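Local coordinates for protein putative glucoamylase (Bacteroides caccae ATCC 43185, PDB 4QT9) that is a putative glucoamylase with an alpha/alpha toroid fold that probably hydrolyses glucosidic bonds in starch-like or related glucans, at residues G127-G132 and G195-F200; D176-G181 and W188-T193. One frame throughout, in Å; residues are numbered along the deposited sequence.

Contacts 1 and 2 are neighbours, with centres about 9 Å apart, and each lies about 22 Å from the centre of the chain. Along the sequence the segments run 127-132, 176-181, 188-193 and 195-200, so the pairing of contact 2 falls wholly between the two halves of contact 1. Strand 189-190 of contact 2 pairs antiparallel with strand 133-134, which directly follows 127-132. N131 OD1 lies 2.5 Å from S191 OG, a probable hydrogen bond. F200 O and W188 N make a probable backbone hydrogen bond. The contacts thus tie loops into one continuous patch on the alpha/alpha toroid. W196 of contact 1 meets the rings of W177 and W190 of contact 2.

Contact 1 of 2, residues G127-G132 and G195-F200; sequences GQKDNG and GWEMDF
K129 meets both E197 and M198 where two irregular loops face each other. Each loop bends through a type I beta turn, G127 to D130 in one and W196 to D199 in the other. M198 is a selenomethionine. Its side chain makes the tight part of the contact. It bends at both chi2 (-80°) and chi3 (79°), which folds the terminal methyl back against K129. There M198 CE sits 3.5 Å from K129 CB, closer than usual for two carbons. The selenium packs alongside the peptide link between K129 and D130, with M198 SE 4.0 Å from K129 C. The same atom also touches the side of D130, where M198 SE and D130 CB are 4.1 Å apart. D130 is buried, and H189 of strand 189-190 lies against both D130 and M198.

The outer side is looser. K129 is extended beyond CG, and this carries its ammonium group outward past the methyl of M198. E197 is exposed and reaches toward it from the other loop. K129 NZ donates to E197 OE1 over 3.1 Å, and the two form a salt bridge. OE1 receives the lysine through its anti lone pair, on the side away from OE2. The carbon next to the ammonium also draws near, with K129 CE 3.4 Å from E197 OE1. K129 also touches Y194, the residue before 195-200.

Charge pairing therefore lies on the outer, solvent side, and apolar packing lies further in. The single ion pair faces solvent and is probably weakened by it, so the fit of the selenomethionine side chain against the turn is likely to contribute much of the hold between the loops.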
loop_
_atom_site.group_PDB
_atom_site.type_symbol
_atom_site.label_atom_id
_atom_site.label_comp_id
_atom_site.label_asym_id
_atom_site.label_seq_id
_atom_site.Cartn_x
_atom_site.Cartn_y
_atom_site.Cartn_z
ATOM N N GLY A 127 -13.402 -12.841 5.875
ATOM C CA GLY A 127 -14.161 -13.924 5.257
ATOM C C GLY A 127 -14.243 -14.990 6.333
ATOM O O GLY A 127 -13.454 -14.932 7.280
ATOM N N GLN A 128 -15.180 -15.948 6.241
ATOM C CA GLN A 128 -15.367 -16.987 7.283
ATOM C C GLN A 128 -14.033 -17.598 7.796
ATOM O O GLN A 128 -13.696 -17.469 8.976
ATOM C CB GLN A 128 -16.285 -18.121 6.777
ATOM C CG GLN A 128 -16.880 -19.003 7.887
ATOM C CD GLN A 128 -17.339 -20.359 7.388
ATOM O OE1 GLN A 128 -18.113 -20.480 6.429
ATOM N NE2 GLN A 128 -16.895 -21.415 8.059
ATOM N N LYS A 129 -13.274 -18.216 6.902
ATOM C CA LYS A 129 -12.031 -18.885 7.261
ATOM C C LYS A 129 -10.818 -17.913 7.344
ATOM O O LYS A 129 -9.750 -18.324 7.776
ATOM C CB LYS A 129 -11.777 -20.055 6.304
ATOM C CG LYS A 129 -12.871 -21.121 6.420
ATOM C CD LYS A 129 -12.670 -22.290 5.481
ATOM C CE LYS A 129 -13.641 -23.408 5.779
ATOM N NZ LYS A 129 -13.415 -24.584 4.893
ATOM N N ASP A 130 -11.008 -16.629 7.020
ATOM C CA ASP A 130 -9.969 -15.613 7.128
ATOM C C ASP A 130 -10.209 -14.839 8.449
ATOM O O ASP A 130 -10.615 -13.673 8.449
ATOM C CB ASP A 130 -9.968 -14.707 5.875
ATOM C CG ASP A 130 -8.810 -13.722 5.769
ATOM O OD1 ASP A 130 -7.959 -13.686 6.698
ATOM O OD2 ASP A 130 -8.767 -12.970 4.778
ATOM N N ASN A 131 -10.012 -15.538 9.579
ATOM C CA ASN A 131 -10.241 -15.021 10.940
ATOM C C ASN A 131 -8.928 -14.985 11.755
ATOM O O ASN A 131 -8.947 -14.965 12.973
ATOM C CB ASN A 131 -11.287 -15.914 11.649
ATOM C CG ASN A 131 -10.852 -17.359 11.884
ATOM O OD1 ASN A 131 -9.919 -17.881 11.267
ATOM N ND2 ASN A 131 -11.548 -18.054 12.749
ATOM N N GLY A 132 -7.797 -15.041 11.081
ATOM C CA GLY A 132 -6.527 -15.079 11.792
ATOM C C GLY A 132 -5.545 -14.103 11.209
ATOM O O GLY A 132 -5.895 -12.972 10.909
ATOM N N GLY A 195 -6.726 -23.424 10.634
ATOM C CA GLY A 195 -5.341 -23.737 10.285
ATOM C C GLY A 195 -4.869 -23.110 8.986
ATOM O O GLY A 195 -4.930 -21.885 8.824
ATOM N N TRP A 196 -4.445 -23.971 8.038
ATOM C CA TRP A 196 -3.950 -23.582 6.711
ATOM C C TRP A 196 -5.024 -23.707 5.597
ATOM O O TRP A 196 -4.655 -23.586 4.429
ATOM C CB TRP A 196 -2.704 -24.433 6.334
ATOM C CG TRP A 196 -1.590 -24.338 7.344
ATOM C CD1 TRP A 196 -1.264 -25.261 8.301
ATOM C CD2 TRP A 196 -0.740 -23.199 7.576
ATOM N NE1 TRP A 196 -0.271 -24.771 9.113
ATOM C CE2 TRP A 196 0.084 -23.513 8.682
ATOM C CE3 TRP A 196 -0.606 -21.931 6.963
ATOM C CZ2 TRP A 196 1.032 -22.613 9.185
ATOM C CZ3 TRP A 196 0.346 -21.048 7.458
ATOM C CH2 TRP A 196 1.148 -21.389 8.554
ATOM N N GLU A 197 -6.333 -23.882 5.942
ATOM C CA GLU A 197 -7.444 -24.098 4.987
ATOM C C GLU A 197 -7.597 -23.031 3.869
ATOM O O GLU A 197 -8.093 -23.374 2.787
ATOM C CB GLU A 197 -8.785 -24.276 5.705
ATOM C CG GLU A 197 -9.042 -25.735 6.042
ATOM C CD GLU A 197 -10.089 -26.009 7.107
ATOM O OE1 GLU A 197 -11.257 -25.590 6.929
ATOM O OE2 GLU A 197 -9.742 -26.686 8.103
HETATM N N MSE A 198 -7.132 -21.784 4.086
HETATM C CA MSE A 198 -7.165 -20.759 3.025
HETATM C C MSE A 198 -6.217 -21.160 1.899
HETATM O O MSE A 198 -6.456 -20.825 0.744
HETATM C CB MSE A 198 -6.819 -19.364 3.561
HETATM C CG MSE A 198 -7.872 -18.796 4.512
HETATM SE SE MSE A 198 -9.385 -18.046 3.582
HETATM C CE MSE A 198 -10.377 -19.708 3.133
ATOM N N ASP A 199 -5.145 -21.888 2.251
ATOM C CA ASP A 199 -4.158 -22.485 1.345
ATOM C C ASP A 199 -3.775 -21.562 0.159
ATOM O O ASP A 199 -4.048 -21.883 -1.005
ATOM C CB ASP A 199 -4.708 -23.833 0.832
ATOM C CG ASP A 199 -3.752 -24.610 -0.041
ATOM O OD1 ASP A 199 -2.573 -24.737 0.343
ATOM O OD2 ASP A 199 -4.175 -25.050 -1.138
ATOM N N PHE A 200 -3.136 -20.423 0.465
ATOM C CA PHE A 200 -2.702 -19.504 -0.578
ATOM C C PHE A 200 -1.177 -19.262 -0.489
ATOM O O PHE A 200 -0.770 -18.278 0.129
ATOM C CB PHE A 200 -3.475 -18.176 -0.491
ATOM C CG PHE A 200 -3.478 -17.333 -1.745
ATOM C CD1 PHE A 200 -2.288 -16.948 -2.352
ATOM C CD2 PHE A 200 -4.670 -16.880 -2.293
ATOM C CE1 PHE A 200 -2.288 -16.174 -3.514
ATOM C CE2 PHE A 200 -4.669 -16.093 -3.450
ATOM C CZ PHE A 200 -3.472 -15.739 -4.046
#

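Contact 2 of 2, residues D176-G181 and W188-T193; sequences DWYRKG and WHWSPT
The end of a 3-10 segment, at 176-179, packs against the short strand 189-190, and the contact is carried by three aromatic side chains, W177, Y178 and W190. W177 and W190 form a T-shaped (edge-to-face) stack. The planes of the two indoles stand at 86°, and their five-membered rings have centroids 4.6 Å apart. W190 CG stands anti to the backbone N (chi1 -180°), which sets the indole against the edge of W177. W177 points its NE1 edge at one face of W190, with W177 NE1 3.4 Å from W190 CG. Further along the same edge, W177 CZ2 comes 4.0 Å from W190 CE2. The opposite face of W190 is met by the backbone N of P192.

Strand 189-190 pairs with strand 133-134 in a two-stranded antiparallel sheet, and 176-179 belongs to the loop that follows helix 157-172, in a protein of alpha/alpha toroid fold. Y178 is buried, and its CE2 packs 3.5 Å from W190 CB, while its OH is hydrogen-bonded to F108 O. H109 stacks on W177 and also meets W190 edge-to-face. With W190 replaced by an alanine, the NE1 edge of W177 is likely to lose its facing ring, and a gap would probably open between W177 and P192. S191 OG accepts from T193 N in an ST turn just after the strand.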
loop_
_atom_site.group_PDB
_atom_site.type_symbol
_atom_site.label_atom_id
_atom_site.label_comp_id
_atom_site.label_asym_id
_atom_site.label_seq_id
_atom_site.Cartn_x
_atom_site.Cartn_y
_atom_site.Cartn_z
ATOM N N ASP A 176 8.577 -16.860 9.736
ATOM C CA ASP A 176 8.962 -18.239 9.491
ATOM C C ASP A 176 7.801 -19.204 9.746
ATOM O O ASP A 176 7.708 -20.213 9.056
ATOM C CB ASP A 176 10.189 -18.606 10.336
ATOM C CG ASP A 176 10.709 -19.995 10.072
ATOM O OD1 ASP A 176 11.514 -20.157 9.124
ATOM O OD2 ASP A 176 10.323 -20.922 10.822
ATOM N N TRP A 177 6.929 -18.911 10.709
ATOM C CA TRP A 177 5.753 -19.757 10.958
ATOM C C TRP A 177 4.905 -19.932 9.685
ATOM O O TRP A 177 4.378 -21.008 9.442
ATOM C CB TRP A 177 4.868 -19.153 12.073
ATOM C CG TRP A 177 3.561 -19.866 12.240
ATOM C CD1 TRP A 177 2.375 -19.545 11.651
ATOM C CD2 TRP A 177 3.366 -21.137 12.868
ATOM N NE1 TRP A 177 1.432 -20.508 11.932
ATOM C CE2 TRP A 177 2.006 -21.480 12.706
ATOM C CE3 TRP A 177 4.195 -21.989 13.623
ATOM C CZ2 TRP A 177 1.454 -22.641 13.258
ATOM C CZ3 TRP A 177 3.644 -23.134 14.188
ATOM C CH2 TRP A 177 2.294 -23.461 13.988
ATOM N N TYR A 178 4.760 -18.866 8.897
ATOM C CA TYR A 178 3.922 -18.816 7.714
ATOM C C TYR A 178 4.526 -19.578 6.518
ATOM O O TYR A 178 3.953 -19.561 5.442
ATOM C CB TYR A 178 3.588 -17.355 7.395
ATOM C CG TYR A 178 2.562 -16.792 8.371
ATOM C CD1 TYR A 178 2.927 -16.422 9.663
ATOM C CD2 TYR A 178 1.222 -16.660 8.009
ATOM C CE1 TYR A 178 1.976 -15.983 10.590
ATOM C CE2 TYR A 178 0.269 -16.201 8.920
ATOM C CZ TYR A 178 0.647 -15.901 10.224
ATOM O OH TYR A 178 -0.273 -15.442 11.141
ATOM N N ARG A 179 5.625 -20.336 6.735
ATOM C CA ARG A 179 6.193 -21.223 5.738
ATOM C C ARG A 179 5.486 -22.579 5.836
ATOM O O ARG A 179 5.854 -23.504 5.106
ATOM C CB ARG A 179 7.706 -21.415 5.939
ATOM C CG ARG A 179 8.591 -20.198 5.710
ATOM C CD ARG A 179 9.995 -20.514 6.207
ATOM N NE ARG A 179 10.628 -21.602 5.450
ATOM C CZ ARG A 179 11.678 -22.297 5.869
ATOM N NH1 ARG A 179 12.213 -22.051 7.055
ATOM N NH2 ARG A 179 12.195 -23.256 5.107
ATOM N N LYS A 180 4.529 -22.726 6.805
ATOM C CA LYS A 180 3.719 -23.940 7.029
ATOM C C LYS A 180 4.632 -25.175 7.213
ATOM O O LYS A 180 4.690 -26.050 6.352
ATOM C CB LYS A 180 2.719 -24.134 5.860
ATOM C CG LYS A 180 1.746 -25.297 6.018
ATOM C CD LYS A 180 0.826 -25.412 4.796
ATOM C CE LYS A 180 0.091 -26.722 4.808
ATOM N NZ LYS A 180 -0.899 -26.796 3.711
ATOM N N GLY A 181 5.375 -25.199 8.312
ATOM C CA GLY A 181 6.283 -26.301 8.622
ATOM C C GLY A 181 7.546 -26.400 7.774
ATOM O O GLY A 181 8.044 -27.506 7.562
ATOM N N TRP A 188 -0.282 -16.797 2.709
ATOM C CA TRP A 188 -0.954 -15.547 3.002
ATOM C C TRP A 188 -1.606 -15.548 4.396
ATOM O O TRP A 188 -1.493 -14.553 5.127
ATOM C CB TRP A 188 -2.035 -15.283 1.918
ATOM C CG TRP A 188 -2.464 -13.850 1.791
ATOM C CD1 TRP A 188 -2.939 -13.039 2.786
ATOM C CD2 TRP A 188 -2.600 -13.105 0.568
ATOM N NE1 TRP A 188 -3.299 -11.815 2.272
ATOM C CE2 TRP A 188 -3.136 -11.840 0.906
ATOM C CE3 TRP A 188 -2.322 -13.389 -0.790
ATOM C CZ2 TRP A 188 -3.355 -10.841 -0.054
ATOM C CZ3 TRP A 188 -2.498 -12.388 -1.731
ATOM C CH2 TRP A 188 -3.007 -11.129 -1.363
ATOM N N HIS A 189 -2.307 -16.658 4.742
ATOM C CA HIS A 189 -3.075 -16.777 5.979
ATOM C C HIS A 189 -2.776 -17.959 6.858
ATOM O O HIS A 189 -2.342 -19.020 6.412
ATOM C CB HIS A 189 -4.584 -16.875 5.677
ATOM C CG HIS A 189 -5.066 -16.023 4.552
ATOM N ND1 HIS A 189 -5.094 -16.502 3.258
ATOM C CD2 HIS A 189 -5.589 -14.776 4.573
ATOM C CE1 HIS A 189 -5.637 -15.533 2.538
ATOM N NE2 HIS A 189 -5.912 -14.468 3.284
ATOM N N TRP A 190 -3.136 -17.776 8.123
ATOM C CA TRP A 190 -3.119 -18.777 9.176
ATOM C C TRP A 190 -4.226 -18.453 10.147
ATOM O O TRP A 190 -4.360 -17.306 10.608
ATOM C CB TRP A 190 -1.767 -18.922 9.905
ATOM C CG TRP A 190 -1.829 -19.978 10.969
ATOM C CD1 TRP A 190 -1.757 -21.328 10.782
ATOM C CD2 TRP A 190 -2.136 -19.781 12.361
ATOM N NE1 TRP A 190 -1.983 -21.982 11.964
ATOM C CE2 TRP A 190 -2.194 -21.058 12.959
ATOM C CE3 TRP A 190 -2.362 -18.646 13.161
ATOM C CZ2 TRP A 190 -2.412 -21.235 14.335
ATOM C CZ3 TRP A 190 -2.606 -18.818 14.520
ATOM C CH2 TRP A 190 -2.622 -20.097 15.097
ATOM N N SER A 191 -5.012 -19.477 10.472
ATOM C CA SER A 191 -6.131 -19.335 11.390
ATOM C C SER A 191 -5.971 -20.250 12.602
ATOM O O SER A 191 -5.633 -21.420 12.417
ATOM C CB SER A 191 -7.432 -19.669 10.675
ATOM O OG SER A 191 -8.455 -19.907 11.627
ATOM N N PRO A 192 -6.295 -19.781 13.825
ATOM C CA PRO A 192 -6.251 -20.692 14.989
ATOM C C PRO A 192 -7.345 -21.767 14.944
ATOM O O PRO A 192 -7.180 -22.797 15.584
ATOM C CB PRO A 192 -6.455 -19.769 16.203
ATOM C CG PRO A 192 -6.491 -18.384 15.668
ATOM C CD PRO A 192 -6.753 -18.430 14.204
ATOM N N THR A 193 -8.437 -21.536 14.178
ATOM C CA THR A 193 -9.575 -22.450 14.062
ATOM C C THR A 193 -9.491 -23.293 12.780
ATOM O O THR A 193 -9.699 -24.506 12.820
ATOM C CB THR A 193 -10.880 -21.627 14.114
ATOM O OG1 THR A 193 -10.939 -20.960 15.374
ATOM C CG2 THR A 193 -12.140 -22.473 13.926
#